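Local coordinates for Thg1-like uncharacterized protein (Bacillus thuringiensis, PDB 4KGM), which probably adds nucleotides to tRNA in the 3'-to-5' direction, as a Thg1-like member of the tRNA(His) guanylyltransferase family with a polymerase-like palm, at residues Q90-F93 with K99-S102. Sequence-based numbering, arbitrary orientation.
Sequences QSWF and KIAS. With PO4 (phosphate ion), chain J.
Lys99 lies across one face of the Phe93 ring and reaches past it to a phosphate ion. Its chain can be followed outward. CB sits 4.0 Å from Phe93 CD2, and CG comes nearly as close to CD2 and CG of the same ring. CD makes the main contact, 3.9 Å from Phe93 CG. It stands over the ring face, 22° off the normal, in a CH-pi contact. Beyond CG the lysine is fully extended (chi3 -178°), which carries NZ on to the phosphate. NZ then donates a hydrogen bond of 2.8 Å to O3 of the phosphate. Arg16 and Arg131 of the second subunit bind the same ion, so it bridges two chains.

The opposite face of Phe93 is covered by Trp92, whose NE1 lies 3.6 Å above the phenyl plane, toward its rim. The phenyl ring is thus sandwiched between its neighbour's indole and the lysine methylenes. Trp92 CG is anti to its own backbone N (chi1 -166°), which turns the six-membered part of the indole to the helix, with Trp92 CZ3 3.9 Å from Ile100 CG2. The other branch of Ile100 ends at CD1, 3.7 Å from the backbone O of Trp92. Further along the helix, Val103, Ser104 and Met107 also touch the indole.

The contact joins the loop after strand 76-81 to the N-terminal end of helix 97-119, part of the polymerase palm-like catalytic domain. There Asn96 OD1 accepts a hydrogen bond from Lys99 N. No hydrogen bond joins the two segments directly. Across them the contact is apolar and CH-pi. The lysine thus does two separate jobs: its methylenes cover Phe93, while NZ hydrogen-bonds to a phosphate, probably from the crystallisation liquor, at the subunit interface.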
ATOM      1  N   GLN A  90      -0.774  16.977  15.464  1.00 35.19           N
ATOM      2  CA  GLN A  90      -0.102  15.713  15.185  1.00 30.56           C
ATOM      3  C   GLN A  90      -1.132  14.622  14.927  1.00 29.71           C
ATOM      4  O   GLN A  90      -2.311  14.788  15.240  1.00 30.95           O
ATOM      5  CB  GLN A  90       0.797  15.317  16.356  1.00 34.30           C
ATOM      6  CG  GLN A  90       1.845  16.360  16.713  1.00 41.49           C
ATOM      7  CD  GLN A  90       2.798  16.642  15.568  1.00 45.99           C
ATOM      8  OE1 GLN A  90       3.728  15.877  15.319  1.00 56.35           O
ATOM      9  NE2 GLN A  90       2.569  17.744  14.863  1.00 48.78           N
ATOM     10  N   SER A  91      -0.687  13.508  14.355  1.00 26.60           N
ATOM     11  CA  SER A  91      -1.584  12.397  14.058  1.00 19.62           C
ATOM     12  C   SER A  91      -1.400  11.234  15.025  1.00 25.88           C
ATOM     13  O   SER A  91      -0.287  10.952  15.471  1.00 21.27           O
ATOM     14  CB  SER A  91      -1.393  11.913  12.618  1.00 19.47           C
ATOM     15  OG  SER A  91      -1.949  12.831  11.694  1.00 22.70           O
ATOM     16  N   TRP A  92      -2.506  10.568  15.345  1.00 25.20           N
ATOM     17  CA  TRP A  92      -2.480   9.383  16.190  1.00 23.55           C
ATOM     18  C   TRP A  92      -1.590   8.325  15.551  1.00 21.59           C
ATOM     19  O   TRP A  92      -1.857   7.879  14.435  1.00 20.88           O
ATOM     20  CB  TRP A  92      -3.895   8.830  16.372  1.00 24.62           C
ATOM     21  CG  TRP A  92      -4.011   7.830  17.480  1.00 25.91           C
ATOM     22  CD1 TRP A  92      -3.330   7.837  18.663  1.00 22.16           C
ATOM     23  CD2 TRP A  92      -4.850   6.670  17.506  1.00 27.09           C
ATOM     24  NE1 TRP A  92      -3.698   6.756  19.427  1.00 25.05           N
ATOM     25  CE2 TRP A  92      -4.630   6.023  18.738  1.00 29.13           C
ATOM     26  CE3 TRP A  92      -5.768   6.116  16.608  1.00 27.37           C
ATOM     27  CZ2 TRP A  92      -5.294   4.852  19.095  1.00 24.63           C
ATOM     28  CZ3 TRP A  92      -6.425   4.953  16.963  1.00 28.88           C
ATOM     29  CH2 TRP A  92      -6.185   4.333  18.197  1.00 30.08           C
ATOM     30  N   PHE A  93      -0.526   7.945  16.258  1.00 18.76           N
ATOM     31  CA  PHE A  93       0.456   6.980  15.761  1.00 18.44           C
ATOM     32  C   PHE A  93       1.069   7.409  14.425  1.00 21.81           C
ATOM     33  O   PHE A  93       1.524   6.568  13.646  1.00 21.03           O
ATOM     34  CB  PHE A  93      -0.159   5.581  15.636  1.00 20.50           C
ATOM     35  CG  PHE A  93      -0.525   4.955  16.953  1.00 24.21           C
ATOM     36  CD1 PHE A  93       0.327   5.043  18.041  1.00 25.71           C
ATOM     37  CD2 PHE A  93      -1.724   4.274  17.101  1.00 22.79           C
ATOM     38  CE1 PHE A  93      -0.011   4.462  19.254  1.00 25.78           C
ATOM     39  CE2 PHE A  93      -2.068   3.694  18.310  1.00 19.72           C
ATOM     40  CZ  PHE A  93      -1.210   3.789  19.387  1.00 20.65           C
ATOM     41  N   LYS A  99      -1.284   0.222  12.887  1.00 19.18           N
ATOM     42  CA  LYS A  99      -1.303   0.543  14.306  1.00 17.87           C
ATOM     43  C   LYS A  99      -2.637   1.167  14.710  1.00 20.53           C
ATOM     44  O   LYS A  99      -3.187   0.842  15.759  1.00 20.91           O
ATOM     45  CB  LYS A  99      -0.132   1.459  14.672  1.00 21.39           C
ATOM     46  CG  LYS A  99       0.543   1.088  15.981  1.00 21.82           C
ATOM     47  CD  LYS A  99       1.819   1.876  16.196  1.00 32.68           C
ATOM     48  CE  LYS A  99       2.508   1.464  17.487  1.00 32.35           C
ATOM     49  NZ  LYS A  99       3.761   2.237  17.710  1.00 42.61           N
ATOM     50  N   ILE A 100      -3.159   2.055  13.870  1.00 15.03           N
ATOM     51  CA  ILE A 100      -4.447   2.686  14.134  1.00 18.14           C
ATOM     52  C   ILE A 100      -5.567   1.647  14.186  1.00 21.70           C
ATOM     53  O   ILE A 100      -6.405   1.674  15.082  1.00 21.21           O
ATOM     54  CB  ILE A 100      -4.784   3.753  13.073  1.00 19.41           C
ATOM     55  CG1 ILE A 100      -3.872   4.970  13.231  1.00 20.38           C
ATOM     56  CG2 ILE A 100      -6.234   4.186  13.186  1.00 18.26           C
ATOM     57  CD1 ILE A 100      -4.116   6.047  12.195  1.00 17.68           C
ATOM     58  N   ALA A 101      -5.566   0.725  13.228  1.00 21.29           N
ATOM     59  CA  ALA A 101      -6.604  -0.301  13.148  1.00 24.99           C
ATOM     60  C   ALA A 101      -6.535  -1.305  14.299  1.00 21.50           C
ATOM     61  O   ALA A 101      -7.549  -1.619  14.916  1.00 23.14           O
ATOM     62  CB  ALA A 101      -6.536  -1.023  11.806  1.00 19.18           C
ATOM     63  N   SER A 102      -5.336  -1.802  14.583  1.00 20.21           N
ATOM     64  CA  SER A 102      -5.164  -2.839  15.595  1.00 19.92           C
ATOM     65  C   SER A 102      -5.389  -2.322  17.015  1.00 22.58           C
ATOM     66  O   SER A 102      -6.095  -2.948  17.805  1.00 23.97           O
ATOM     67  CB  SER A 102      -3.784  -3.494  15.472  1.00 16.78           C
ATOM     68  OG  SER A 102      -2.745  -2.562  15.718  1.00 19.83           O
TER
HETATM   69  P   PO4 J 306       7.069   1.333  15.900  1.00 55.49           P
HETATM   70  O1  PO4 J 306       8.138   1.908  16.799  1.00 66.87           O
HETATM   71  O2  PO4 J 306       7.673   0.249  15.038  1.00 43.14           O
HETATM   72  O3  PO4 J 306       5.958   0.749  16.741  1.00 44.47           O
HETATM   73  O4  PO4 J 306       6.505   2.430  15.027  1.00 53.14           O